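Local atomic coordinates of ferric iron-binding protein HitA (Pseudomonas aeruginosa PAO1, PDB entry 6IWF), a protein that binds ferric iron, probably delivering it to a membrane transporter, and is involved in gallium internalization. Residues G10-T15 against Y58-P63; G94-I99 against V224-A229; V105-P110 against A191-Y196; G141-Q146 against D161-L166; Y197-K202 against S210-F215. All coordinates share one frame; numbering follows the deposited sequence.

Contact 1 (G10-T15 against Y58-P63)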
# COMPACT_ATOMS: atom_id res chain seq x y z
N GLY A 10 3.12 2.63 10.28
CA GLY A 10 2.67 3.40 9.13
C GLY A 10 1.46 2.83 8.43
O GLY A 10 0.88 3.51 7.58
N GLN A 11 1.06 1.60 8.76
CA GLN A 11 -0.19 1.05 8.26
C GLN A 11 -1.37 1.68 9.01
O GLN A 11 -1.19 2.48 9.93
CB GLN A 11 -0.23 -0.47 8.40
CG GLN A 11 -0.13 -1.23 7.09
CD GLN A 11 -1.40 -1.16 6.26
OE1 GLN A 11 -2.24 -0.27 6.44
NE2 GLN A 11 -1.55 -2.09 5.34
N HIS A 12 -2.58 1.30 8.61
CA HIS A 12 -3.77 1.88 9.21
C HIS A 12 -3.81 1.62 10.71
O HIS A 12 -3.32 0.60 11.20
CB HIS A 12 -5.01 1.32 8.52
CG HIS A 12 -5.28 1.95 7.18
ND1 HIS A 12 -4.83 3.20 6.85
CD2 HIS A 12 -5.96 1.49 6.10
CE1 HIS A 12 -5.22 3.50 5.62
NE2 HIS A 12 -5.90 2.48 5.14
N ALA A 13 -4.38 2.58 11.45
CA ALA A 13 -4.33 2.54 12.91
C ALA A 13 -4.92 1.25 13.47
O ALA A 13 -4.29 0.59 14.31
CB ALA A 13 -5.06 3.76 13.48
N ALA A 14 -6.11 0.87 13.00
CA ALA A 14 -6.77 -0.32 13.53
C ALA A 14 -6.04 -1.60 13.17
O ALA A 14 -6.14 -2.59 13.90
CB ALA A 14 -8.21 -0.39 13.02
N THR A 15 -5.32 -1.61 12.05
CA THR A 15 -4.54 -2.80 11.69
C THR A 15 -3.35 -2.98 12.63
O THR A 15 -3.05 -4.10 13.06
CB THR A 15 -4.08 -2.68 10.24
OG1 THR A 15 -5.21 -2.41 9.39
CG2 THR A 15 -3.38 -3.95 9.77
N TYR A 58 6.35 -1.07 10.44
CA TYR A 58 5.27 -1.64 9.64
C TYR A 58 4.76 -0.53 8.74
O TYR A 58 4.33 0.51 9.26
CB TYR A 58 4.17 -2.17 10.56
CG TYR A 58 3.00 -2.92 9.93
CD1 TYR A 58 3.06 -3.43 8.64
CD2 TYR A 58 1.84 -3.11 10.66
CE1 TYR A 58 1.96 -4.13 8.10
CE2 TYR A 58 0.76 -3.80 10.14
CZ TYR A 58 0.82 -4.30 8.88
OH TYR A 58 -0.28 -4.97 8.40
N THR A 59 4.88 -0.69 7.42
CA THR A 59 4.53 0.38 6.50
C THR A 59 3.43 -0.05 5.53
O THR A 59 3.29 -1.22 5.18
CB THR A 59 5.74 0.85 5.68
OG1 THR A 59 6.26 -0.24 4.91
CG2 THR A 59 6.83 1.41 6.60
N GLU A 60 2.67 0.95 5.08
CA GLU A 60 1.67 0.76 4.04
C GLU A 60 2.29 0.38 2.70
O GLU A 60 1.70 -0.38 1.93
CB GLU A 60 0.85 2.03 3.88
CG GLU A 60 -0.58 1.93 4.34
CD GLU A 60 -1.43 3.01 3.73
OE1 GLU A 60 -2.41 2.66 3.04
OE2 GLU A 60 -1.11 4.20 3.93
N GLU A 61 3.48 0.93 2.39
CA GLU A 61 4.10 0.76 1.09
C GLU A 61 5.57 0.39 1.26
O GLU A 61 6.16 0.55 2.33
CB GLU A 61 4.00 2.03 0.24
CG GLU A 61 2.65 2.74 0.33
CD GLU A 61 1.53 2.03 -0.41
OE1 GLU A 61 0.37 2.50 -0.30
OE2 GLU A 61 1.79 1.01 -1.10
N SER A 62 6.16 -0.09 0.17
CA SER A 62 7.54 -0.58 0.23
C SER A 62 8.64 0.47 0.05
O SER A 62 9.75 0.23 0.56
CB SER A 62 7.73 -1.70 -0.81
OG SER A 62 7.26 -1.30 -2.09
N PRO A 63 8.44 1.60 -0.63
CA PRO A 63 9.57 2.57 -0.81
C PRO A 63 10.28 2.93 0.49
O PRO A 63 11.53 2.93 0.51
CB PRO A 63 8.89 3.79 -1.44
CG PRO A 63 7.86 3.14 -2.34
CD PRO A 63 7.31 1.98 -1.51
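Gln11 lays its CG methylene over one face of the Tyr58 ring, a CH-pi contact with CG 3.9 Å from the ring centroid and displaced toward the rim. The Tyr58 hydroxyl end meets a methyl, Thr15 CG2. A bend at chi2 (-73°) carries CD of Gln11 off the ring, and OE1 accepts the backbone N-H of His12 at 2.7 Å, holding the backbone of the helix N-cap residue. Gln11 OE1 also lies 3.5 Å from Glu60 CG. The iron ligands His12 and Glu60 cross obliquely, with His12 NE2 4.1 Å from Glu60 OE1 and no metal bound in this chain; Glu60 OE1 is hydrogen-bonded instead to Tyr196, another ligand. Further back, Gly10 N donates to Tyr58 O at 2.6 Å, and glycine fits because a CB there would press on that same oxygen. Strand 56-59 runs beside strands 4-9 and 224-231, helix 13-27 starts at Ala13, and Ile257 of helix 251-258 touches both Thr15 and Tyr58.

Contact 2 (G94-I99 against V224-A229)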
# COMPACT_ATOMS: atom_id res chain seq x y z
N GLY A 94 16.83 -9.58 2.14
CA GLY A 94 16.13 -10.27 3.21
C GLY A 94 15.99 -9.50 4.49
O GLY A 94 15.91 -10.11 5.57
N ASP A 95 15.96 -8.17 4.43
CA ASP A 95 15.83 -7.36 5.64
C ASP A 95 14.51 -6.60 5.69
O ASP A 95 14.36 -5.69 6.51
CB ASP A 95 17.00 -6.39 5.80
CG ASP A 95 17.37 -5.70 4.50
OD1 ASP A 95 16.63 -5.83 3.51
OD2 ASP A 95 18.43 -5.02 4.49
N TRP A 96 13.56 -6.92 4.83
CA TRP A 96 12.18 -6.56 5.07
C TRP A 96 11.33 -7.58 4.35
O TRP A 96 11.83 -8.32 3.49
CB TRP A 96 11.86 -5.12 4.62
CG TRP A 96 12.03 -4.84 3.17
CD1 TRP A 96 13.13 -4.31 2.56
CD2 TRP A 96 11.06 -5.06 2.14
NE1 TRP A 96 12.91 -4.19 1.21
CE2 TRP A 96 11.65 -4.64 0.92
CE3 TRP A 96 9.76 -5.58 2.12
CZ2 TRP A 96 10.98 -4.73 -0.31
CZ3 TRP A 96 9.09 -5.66 0.89
CH2 TRP A 96 9.70 -5.23 -0.30
N ILE A 97 10.06 -7.66 4.71
CA ILE A 97 9.21 -8.72 4.19
C ILE A 97 7.81 -8.19 3.96
O ILE A 97 7.28 -7.41 4.76
CB ILE A 97 9.20 -9.95 5.13
CG1 ILE A 97 8.60 -11.16 4.41
CG2 ILE A 97 8.49 -9.64 6.46
CD1 ILE A 97 9.02 -12.49 5.06
N GLY A 98 7.21 -8.61 2.85
CA GLY A 98 5.84 -8.20 2.56
C GLY A 98 4.86 -8.90 3.48
O GLY A 98 5.05 -10.05 3.87
N ILE A 99 3.81 -8.17 3.86
CA ILE A 99 2.79 -8.65 4.78
C ILE A 99 1.45 -8.83 4.08
O ILE A 99 0.81 -9.88 4.21
CB ILE A 99 2.64 -7.71 6.00
CG1 ILE A 99 3.99 -7.52 6.70
CG2 ILE A 99 1.60 -8.25 6.95
CD1 ILE A 99 4.65 -8.81 7.15
N VAL A 224 -0.21 -3.81 -8.58
CA VAL A 224 -0.28 -4.43 -7.26
C VAL A 224 0.94 -3.96 -6.47
O VAL A 224 2.06 -3.98 -7.00
CB VAL A 224 -0.34 -5.96 -7.37
CG1 VAL A 224 -0.04 -6.64 -6.02
CG2 VAL A 224 -1.70 -6.38 -7.93
N THR A 225 0.73 -3.55 -5.22
CA THR A 225 1.81 -3.13 -4.34
C THR A 225 1.70 -3.86 -3.00
O THR A 225 0.67 -4.44 -2.66
CB THR A 225 1.79 -1.61 -4.08
OG1 THR A 225 0.55 -1.22 -3.49
CG2 THR A 225 1.98 -0.84 -5.39
N VAL A 226 2.78 -3.83 -2.22
CA VAL A 226 2.82 -4.59 -0.97
C VAL A 226 3.06 -3.66 0.21
O VAL A 226 3.79 -2.66 0.09
CB VAL A 226 3.89 -5.71 -1.01
CG1 VAL A 226 3.80 -6.51 -2.32
CG2 VAL A 226 5.27 -5.14 -0.84
N SER A 227 2.42 -3.96 1.33
CA SER A 227 2.81 -3.42 2.62
C SER A 227 3.86 -4.34 3.22
O SER A 227 3.91 -5.53 2.91
CB SER A 227 1.63 -3.32 3.58
OG SER A 227 1.25 -4.60 4.03
N GLY A 228 4.69 -3.79 4.10
CA GLY A 228 5.79 -4.60 4.59
C GLY A 228 6.18 -4.29 6.01
O GLY A 228 5.69 -3.36 6.65
N ALA A 229 7.10 -5.11 6.52
CA ALA A 229 7.54 -4.96 7.89
C ALA A 229 9.01 -5.33 7.99
O ALA A 229 9.56 -6.05 7.16
CB ALA A 229 6.73 -5.81 8.86
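Ile99 holds CG1 beside its backbone N and anti to the carbonyl carbon (chi1 -55°), which brings CG1 to 3.9 Å from Ala229 CB. Trp96 instead has CG between its backbone N and carbonyl carbon (chi1 62°); farther out on the indole, CZ3 lies 4.2 Å from Val226 CG2. The small residues make this proximity possible. At Gly228 a CB would crowd both Ile97 O and Trp96 CE3, and Gly98 faces it with the two CA atoms 4.1 Å apart, a non-hydrogen-bonded antiparallel pair. Ile97 and Ala229 form the adjoining hydrogen-bonded pair, joined by Ile97 N to Ala229 O at 3.0 Å and Ala229 N to Ile97 O at 2.9 Å. Ile99 N adds a straight bond to Ser227 O (168°), while Ser227 OG is paired with Thr100 OG1. Trp96 packs on helix 63-70, and Ile97, Ile99 and Ala229 on helix 238-248; this buried join of strands 97-108 and 224-231 is thus mainly backbone hydrogen bonding sealed by apolar groups, its serine hydroxyl satisfied within the sheet.

Contact 3 (V105-P110 against A191-Y196)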
# COMPACT_ATOMS: atom_id res chain seq x y z
N VAL A 105 -7.48 0.28 -8.35
CA VAL A 105 -8.76 0.07 -9.03
C VAL A 105 -9.28 1.42 -9.50
O VAL A 105 -8.69 2.47 -9.22
CB VAL A 105 -9.80 -0.61 -8.12
CG1 VAL A 105 -9.31 -1.98 -7.70
CG2 VAL A 105 -10.09 0.26 -6.90
N LEU A 106 -10.39 1.38 -10.23
CA LEU A 106 -11.16 2.57 -10.60
C LEU A 106 -12.53 2.44 -9.93
O LEU A 106 -13.36 1.63 -10.37
CB LEU A 106 -11.27 2.71 -12.13
CG LEU A 106 -12.00 3.95 -12.64
CD1 LEU A 106 -11.16 5.21 -12.44
CD2 LEU A 106 -12.29 3.75 -14.12
N ALA A 107 -12.78 3.19 -8.87
CA ALA A 107 -14.13 3.20 -8.29
C ALA A 107 -15.01 4.08 -9.17
O ALA A 107 -14.55 5.10 -9.68
CB ALA A 107 -14.11 3.71 -6.85
N TYR A 108 -16.25 3.67 -9.39
CA TYR A 108 -17.12 4.46 -10.25
C TYR A 108 -18.56 4.36 -9.77
O TYR A 108 -18.94 3.40 -9.09
CB TYR A 108 -17.01 4.05 -11.72
CG TYR A 108 -17.62 2.70 -12.07
CD1 TYR A 108 -16.94 1.52 -11.78
CD2 TYR A 108 -18.85 2.61 -12.70
CE1 TYR A 108 -17.48 0.28 -12.09
CE2 TYR A 108 -19.41 1.35 -13.02
CZ TYR A 108 -18.72 0.20 -12.71
OH TYR A 108 -19.24 -1.05 -13.01
N ASN A 109 -19.35 5.37 -10.14
CA ASN A 109 -20.77 5.41 -9.81
C ASN A 109 -21.56 4.96 -11.03
O ASN A 109 -21.58 5.69 -12.04
CB ASN A 109 -21.18 6.82 -9.40
CG ASN A 109 -22.65 6.92 -9.01
OD1 ASN A 109 -23.44 6.00 -9.26
ND2 ASN A 109 -23.03 8.04 -8.41
N PRO A 110 -22.18 3.78 -11.01
CA PRO A 110 -22.87 3.30 -12.22
C PRO A 110 -24.11 4.09 -12.58
O PRO A 110 -24.64 3.90 -13.68
CB PRO A 110 -23.22 1.84 -11.88
CG PRO A 110 -23.14 1.74 -10.40
CD PRO A 110 -22.20 2.80 -9.92
N ALA A 191 -13.00 7.49 -9.28
CA ALA A 191 -11.80 7.87 -8.56
C ALA A 191 -10.77 6.76 -8.63
O ALA A 191 -11.12 5.57 -8.62
CB ALA A 191 -12.09 8.21 -7.08
N LEU A 192 -9.50 7.16 -8.70
CA LEU A 192 -8.36 6.25 -8.68
C LEU A 192 -7.96 6.00 -7.24
O LEU A 192 -7.56 6.94 -6.54
CB LEU A 192 -7.20 6.88 -9.45
CG LEU A 192 -7.44 7.16 -10.94
CD1 LEU A 192 -6.28 7.94 -11.50
CD2 LEU A 192 -7.61 5.82 -11.68
N ILE A 193 -8.07 4.75 -6.77
CA ILE A 193 -7.85 4.41 -5.37
C ILE A 193 -7.37 2.97 -5.27
O ILE A 193 -7.45 2.20 -6.23
CB ILE A 193 -9.12 4.56 -4.50
CG1 ILE A 193 -10.25 3.69 -5.07
CG2 ILE A 193 -9.55 6.01 -4.35
CD1 ILE A 193 -11.30 3.31 -4.04
N ASN A 194 -6.87 2.59 -4.10
CA ASN A 194 -6.62 1.19 -3.82
C ASN A 194 -7.92 0.48 -3.45
O ASN A 194 -8.86 1.09 -2.93
CB ASN A 194 -5.61 1.05 -2.69
CG ASN A 194 -4.18 1.08 -3.19
OD1 ASN A 194 -3.89 0.65 -4.31
ND2 ASN A 194 -3.28 1.57 -2.36
N ASN A 195 -7.94 -0.83 -3.70
CA ASN A 195 -9.21 -1.56 -3.62
C ASN A 195 -9.81 -1.51 -2.23
O ASN A 195 -11.04 -1.52 -2.09
CB ASN A 195 -8.99 -3.01 -4.05
CG ASN A 195 -8.18 -3.78 -3.05
OD1 ASN A 195 -6.97 -3.56 -2.89
ND2 ASN A 195 -8.84 -4.69 -2.33
N TYR A 196 -8.98 -1.47 -1.18
CA TYR A 196 -9.52 -1.77 0.15
C TYR A 196 -10.40 -0.65 0.70
O TYR A 196 -11.19 -0.90 1.61
CB TYR A 196 -8.38 -2.10 1.12
CG TYR A 196 -7.33 -1.04 1.25
CD1 TYR A 196 -7.56 0.09 2.02
CD2 TYR A 196 -6.10 -1.16 0.61
CE1 TYR A 196 -6.59 1.08 2.16
CE2 TYR A 196 -5.12 -0.17 0.74
CZ TYR A 196 -5.39 0.95 1.51
OH TYR A 196 -4.44 1.94 1.65
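Val105 and Ile193 stand on the same face of the sheet as a hydrogen-bonded antiparallel pair, Val105 CG2 lying 3.9 Å from Ile193 CG1. Ile193 carries CG1 between its backbone N and carbonyl carbon (chi1 57°), and the branch continues to CD1, which meets Ala107 CB at 4.0 Å. The small methyls of Ala107 and Ala191 share this face, where Met180 of helix 176-184 packs against Ala107 and Ile193. Val105 turns its other methyl, CG1, obliquely toward Asn195 CB, 3.8 Å away. On the reverse face Leu106 and Leu192 slant across one another and touch through CD1 and CD2 at 3.7 Å. Strand 97-108 lies between strands 190-194 and 211-213, and such alternation of aliphatic side chains fits an interior strand of an alpha/beta lobe in a periplasmic binding protein. Between the strands, Val105 N reaches Ile193 O at 2.9 Å, whereas the return bond from Ile193 N to Val105 O is weak at 3.4 Å. Ala107 and Ala191 are bonded in both directions. Beyond the pairing, Asn195 OD1 accepts from Thr103 N and its ND2 donates to Ala262 O, and the chain passes directly to Tyr196, an iron ligand.

Contact 4 (G141-Q146 against D161-L166)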
# COMPACT_ATOMS: atom_id res chain seq x y z
N GLY A 141 1.14 8.11 -0.85
CA GLY A 141 2.21 7.21 -1.23
C GLY A 141 1.77 6.18 -2.25
O GLY A 141 2.57 5.73 -3.08
N ALA A 142 0.49 5.80 -2.22
CA ALA A 142 -0.04 4.89 -3.22
C ALA A 142 -0.00 5.50 -4.61
O ALA A 142 0.33 4.83 -5.58
CB ALA A 142 -1.47 4.48 -2.87
N PHE A 143 -0.41 6.77 -4.73
CA PHE A 143 -0.34 7.40 -6.04
C PHE A 143 1.11 7.59 -6.49
O PHE A 143 1.41 7.50 -7.68
CB PHE A 143 -1.08 8.74 -6.05
CG PHE A 143 -1.16 9.36 -7.41
CD1 PHE A 143 -2.07 8.86 -8.34
CD2 PHE A 143 -0.29 10.38 -7.78
CE1 PHE A 143 -2.13 9.41 -9.62
CE2 PHE A 143 -0.35 10.93 -9.05
CZ PHE A 143 -1.27 10.43 -9.98
N LEU A 144 2.03 7.85 -5.55
CA LEU A 144 3.44 7.92 -5.91
C LEU A 144 3.89 6.63 -6.58
O LEU A 144 4.59 6.66 -7.60
CB LEU A 144 4.28 8.19 -4.66
CG LEU A 144 5.79 8.21 -4.91
CD1 LEU A 144 6.17 9.38 -5.78
CD2 LEU A 144 6.51 8.27 -3.56
N GLU A 145 3.50 5.49 -6.02
CA GLU A 145 3.85 4.21 -6.65
C GLU A 145 3.20 4.07 -8.02
O GLU A 145 3.81 3.52 -8.94
CB GLU A 145 3.47 3.05 -5.74
CG GLU A 145 4.62 2.64 -4.84
CD GLU A 145 4.19 1.82 -3.66
OE1 GLU A 145 4.53 0.62 -3.59
OE2 GLU A 145 3.49 2.38 -2.80
N GLN A 146 1.97 4.58 -8.16
CA GLN A 146 1.31 4.57 -9.47
C GLN A 146 2.15 5.33 -10.50
O GLN A 146 2.32 4.88 -11.63
CB GLN A 146 -0.09 5.18 -9.38
CG GLN A 146 -0.83 5.20 -10.74
CD GLN A 146 -1.13 3.78 -11.25
OE1 GLN A 146 -2.20 3.23 -10.97
NE2 GLN A 146 -0.19 3.19 -11.99
N ASP A 161 3.74 13.49 -19.81
CA ASP A 161 2.56 13.93 -20.56
C ASP A 161 1.29 13.49 -19.85
O ASP A 161 0.32 14.27 -19.75
CB ASP A 161 2.59 13.36 -21.98
CG ASP A 161 3.63 14.02 -22.87
OD1 ASP A 161 4.13 15.11 -22.50
OD2 ASP A 161 3.93 13.45 -23.93
N TRP A 162 1.27 12.25 -19.36
CA TRP A 162 0.10 11.74 -18.66
C TRP A 162 -0.16 12.53 -17.38
O TRP A 162 -1.29 12.97 -17.13
CB TRP A 162 0.30 10.24 -18.37
CG TRP A 162 -0.72 9.62 -17.47
CD1 TRP A 162 -1.99 9.22 -17.80
CD2 TRP A 162 -0.54 9.31 -16.09
NE1 TRP A 162 -2.61 8.69 -16.69
CE2 TRP A 162 -1.74 8.73 -15.63
CE3 TRP A 162 0.52 9.47 -15.19
CZ2 TRP A 162 -1.92 8.32 -14.30
CZ3 TRP A 162 0.35 9.06 -13.87
CH2 TRP A 162 -0.86 8.49 -13.44
N LEU A 163 0.89 12.76 -16.58
CA LEU A 163 0.69 13.47 -15.32
C LEU A 163 0.33 14.93 -15.56
O LEU A 163 -0.41 15.51 -14.77
CB LEU A 163 1.93 13.34 -14.44
CG LEU A 163 1.70 13.58 -12.95
CD1 LEU A 163 0.64 12.62 -12.39
CD2 LEU A 163 3.02 13.49 -12.17
N THR A 164 0.83 15.51 -16.65
CA THR A 164 0.39 16.85 -17.03
C THR A 164 -1.11 16.88 -17.30
O THR A 164 -1.81 17.78 -16.83
CB THR A 164 1.16 17.32 -18.26
OG1 THR A 164 2.54 17.46 -17.93
CG2 THR A 164 0.63 18.66 -18.76
N GLY A 165 -1.61 15.89 -18.03
CA GLY A 165 -3.05 15.79 -18.23
C GLY A 165 -3.81 15.63 -16.93
O GLY A 165 -4.87 16.24 -16.74
N LEU A 166 -3.30 14.81 -16.01
CA LEU A 166 -3.99 14.68 -14.72
C LEU A 166 -4.00 16.00 -13.96
O LEU A 166 -5.00 16.34 -13.32
CB LEU A 166 -3.35 13.57 -13.88
CG LEU A 166 -4.13 12.26 -13.91
CD1 LEU A 166 -4.17 11.66 -15.31
CD2 LEU A 166 -3.49 11.28 -12.91
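Phe143 pushes the tip of its ring among three side chains of helix 156-169: its CZ lies 3.8 Å from Leu163 CD1, 3.8 Å from Leu166 CD2 and 4.0 Å from Trp162 CH2. Both leucine methyls meet the ring at its edge, Leu163 CD1 in its plane, while Trp162 and Phe143 reach toward each other tip to tip. Phe143 has CG anti to the backbone N (chi1 -174°), and the end of its side chain comes close to the other helix. That length matters, since the short axes of 141-146 and 161-166 come no nearer than 13.4 Å and run roughly antiparallel at 141°, so the large aromatic side chains bridge the gap. Trp162 has the same anti setting (chi1 171°) and reaches from the opposite helix, its indole covered on one face by Leu166 CD1 of the same helix. Gln146 takes part through its aliphatic portion, CG lying 4.3 Å from Trp162 CH2. Phe136 of strand 134-136 meets the Phe143 ring, and Leu301 of helix 296-305 packs on Leu163. No hydrogen bond links the two segments. The two N-H groups find partners elsewhere, Gln146 NE2 with Pro220 O and Trp162 NE1 with Leu122 O, so what joins this helical pair here is hydrophobic and dispersion contact, largely at one phenyl tip.

Contact 5 (Y197-K202 against S210-F215)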
# COMPACT_ATOMS: atom_id res chain seq x y z
N TYR A 197 -10.31 0.58 0.15
CA TYR A 197 -11.16 1.67 0.63
C TYR A 197 -12.63 1.40 0.35
O TYR A 197 -13.50 1.76 1.15
CB TYR A 197 -10.76 2.99 -0.01
CG TYR A 197 -9.43 3.51 0.46
CD1 TYR A 197 -9.31 4.15 1.69
CD2 TYR A 197 -8.28 3.35 -0.32
CE1 TYR A 197 -8.09 4.62 2.14
CE2 TYR A 197 -7.06 3.82 0.12
CZ TYR A 197 -6.97 4.45 1.35
OH TYR A 197 -5.76 4.93 1.79
N TRP A 198 -12.93 0.80 -0.80
CA TRP A 198 -14.31 0.44 -1.09
C TRP A 198 -14.85 -0.55 -0.07
O TRP A 198 -15.98 -0.40 0.41
CB TRP A 198 -14.38 -0.14 -2.51
CG TRP A 198 -15.76 -0.42 -3.01
CD1 TRP A 198 -16.57 0.43 -3.71
CD2 TRP A 198 -16.47 -1.65 -2.88
NE1 TRP A 198 -17.75 -0.20 -4.02
CE2 TRP A 198 -17.72 -1.48 -3.52
CE3 TRP A 198 -16.18 -2.88 -2.28
CZ2 TRP A 198 -18.68 -2.49 -3.58
CZ3 TRP A 198 -17.14 -3.89 -2.34
CH2 TRP A 198 -18.37 -3.69 -2.98
N TYR A 199 -14.04 -1.55 0.30
CA TYR A 199 -14.50 -2.55 1.26
C TYR A 199 -14.70 -1.97 2.65
O TYR A 199 -15.66 -2.33 3.35
CB TYR A 199 -13.52 -3.73 1.29
CG TYR A 199 -13.58 -4.57 0.04
CD1 TYR A 199 -12.81 -4.24 -1.08
CD2 TYR A 199 -14.44 -5.66 -0.05
CE1 TYR A 199 -12.86 -5.00 -2.24
CE2 TYR A 199 -14.50 -6.42 -1.20
CZ TYR A 199 -13.72 -6.09 -2.29
OH TYR A 199 -13.79 -6.86 -3.43
N THR A 200 -13.81 -1.06 3.08
CA THR A 200 -14.01 -0.41 4.38
C THR A 200 -15.32 0.37 4.40
O THR A 200 -16.09 0.28 5.37
CB THR A 200 -12.83 0.51 4.71
OG1 THR A 200 -11.62 -0.25 4.69
CG2 THR A 200 -13.03 1.14 6.08
N LEU A 201 -15.60 1.12 3.33
CA LEU A 201 -16.83 1.90 3.27
C LEU A 201 -18.06 0.99 3.23
O LEU A 201 -19.07 1.29 3.87
CB LEU A 201 -16.81 2.82 2.05
CG LEU A 201 -17.98 3.80 1.94
CD1 LEU A 201 -18.00 4.69 3.18
CD2 LEU A 201 -17.90 4.64 0.67
N LYS A 202 -17.99 -0.11 2.48
CA LYS A 202 -19.10 -1.05 2.44
C LYS A 202 -19.38 -1.64 3.82
O LYS A 202 -20.53 -1.73 4.24
CB LYS A 202 -18.83 -2.17 1.44
CG LYS A 202 -20.00 -3.15 1.36
CD LYS A 202 -19.84 -4.18 0.26
CE LYS A 202 -20.97 -5.21 0.34
NZ LYS A 202 -20.96 -6.14 -0.82
N SER A 210 -21.63 2.65 -5.38
CA SER A 210 -20.44 2.63 -6.21
C SER A 210 -19.96 1.20 -6.44
O SER A 210 -20.28 0.27 -5.68
CB SER A 210 -19.33 3.47 -5.57
OG SER A 210 -18.87 2.85 -4.38
N ARG A 211 -19.20 1.02 -7.51
CA ARG A 211 -18.65 -0.28 -7.85
C ARG A 211 -17.17 -0.11 -8.18
O ARG A 211 -16.67 1.00 -8.38
CB ARG A 211 -19.41 -0.93 -9.02
CG ARG A 211 -20.92 -1.12 -8.72
CD ARG A 211 -21.65 -2.02 -9.73
NE ARG A 211 -21.40 -1.64 -11.12
CZ ARG A 211 -22.27 -1.78 -12.11
NH1 ARG A 211 -21.94 -1.40 -13.35
NH2 ARG A 211 -23.49 -2.29 -11.88
N LEU A 212 -16.46 -1.24 -8.25
CA LEU A 212 -15.05 -1.25 -8.57
C LEU A 212 -14.86 -1.78 -9.98
O LEU A 212 -15.40 -2.83 -10.34
CB LEU A 212 -14.25 -2.09 -7.58
CG LEU A 212 -14.20 -1.52 -6.17
CD1 LEU A 212 -13.13 -2.26 -5.35
CD2 LEU A 212 -13.93 -0.03 -6.17
N HIS A 213 -14.08 -1.05 -10.76
CA HIS A 213 -13.62 -1.49 -12.06
C HIS A 213 -12.15 -1.87 -11.95
O HIS A 213 -11.35 -1.11 -11.40
CB HIS A 213 -13.81 -0.40 -13.10
CG HIS A 213 -13.29 -0.78 -14.45
ND1 HIS A 213 -13.89 -1.74 -15.23
CD2 HIS A 213 -12.20 -0.35 -15.14
CE1 HIS A 213 -13.21 -1.88 -16.35
NE2 HIS A 213 -12.19 -1.05 -16.33
N TYR A 214 -11.79 -3.03 -12.50
CA TYR A 214 -10.41 -3.48 -12.54
C TYR A 214 -9.91 -3.32 -13.97
O TYR A 214 -10.50 -3.87 -14.90
CB TYR A 214 -10.29 -4.92 -12.07
CG TYR A 214 -10.60 -5.06 -10.62
CD1 TYR A 214 -11.92 -5.08 -10.17
CD2 TYR A 214 -9.59 -5.14 -9.68
CE1 TYR A 214 -12.21 -5.19 -8.83
CE2 TYR A 214 -9.87 -5.25 -8.34
CZ TYR A 214 -11.17 -5.27 -7.92
OH TYR A 214 -11.44 -5.37 -6.58
N PHE A 215 -8.82 -2.57 -14.14
CA PHE A 215 -8.29 -2.35 -15.48
C PHE A 215 -7.77 -3.65 -16.09
O PHE A 215 -7.96 -3.90 -17.29
CB PHE A 215 -7.17 -1.30 -15.45
CG PHE A 215 -7.65 0.12 -15.35
CD1 PHE A 215 -8.32 0.73 -16.41
CD2 PHE A 215 -7.39 0.87 -14.21
CE1 PHE A 215 -8.75 2.06 -16.32
CE2 PHE A 215 -7.82 2.20 -14.11
CZ PHE A 215 -8.48 2.79 -15.17
O HOH W 1 -13.82 -5.94 -5.96
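Ser210 offers its carbonyl oxygen to the indole of Trp198, with NE1 to O at 3.1 Å and an N-H...O angle of 158°. The oxygen lies in the indole plane, at its edge, yet the N-H comes from above the carbonyl plane of Ser210. Ser210 OG is hydrogen-bonded to Glu184. Arg211 turns away from the helix, and its NH1 pairs with Tyr108 OH on strand 97-108. Leu212 points back toward the helix and sets CG over one face of the indole, 3.9 Å from the centroid of the five-membered ring, a CH-pi contact. Its CD2 approaches Trp198 CD1 at 3.6 Å, and CD1 reaches Tyr199 CE1 at 4.2 Å. Trp198 points toward the strand with CG anti to its backbone N (chi1 -174°). Farther along, Tyr214 OH and Tyr199 OH share a water, which lies 2.5 Å from Tyr214 OH and donates to Tyr199 OH at 2.7 Å; Tyr199 OH is also bonded to Ala275 O. Helix 196-205, whose Tyr197 is an iron ligand, therefore rests on strand 211-213 through an amphipathic indole: its ring face takes the leucine, its N-H a backbone carbonyl, and a bridging water joins the phenols.

How the contacts relate
The iron site brings three contacts together: contact 1 supplies His12 and Glu60, contact 3 Tyr196, and contact 5 Tyr197. Although the centres of contacts 1 and 3 are about 20 Å apart, Glu60 OE1 and Tyr196 OH meet at 2.6 Å, and Tyr197 OH stands 4.2 Å from Glu60 OE1. Strand 97-108 runs from contact 2 to contact 3, whose centres lie about 23 Å apart. Contact 2 meets contact 1 through Thr59 N and Gly228 O, 2.9 Å apart, while contacts 3 and 5 share neighbouring strands, with centres about 5 Å apart. Contact 4 supplies no iron ligand, the side chain of Phe143 lying about 10 Å from that of Tyr197, but Ala142 touches Asn194 of contact 3 and Glu61 of contact 1.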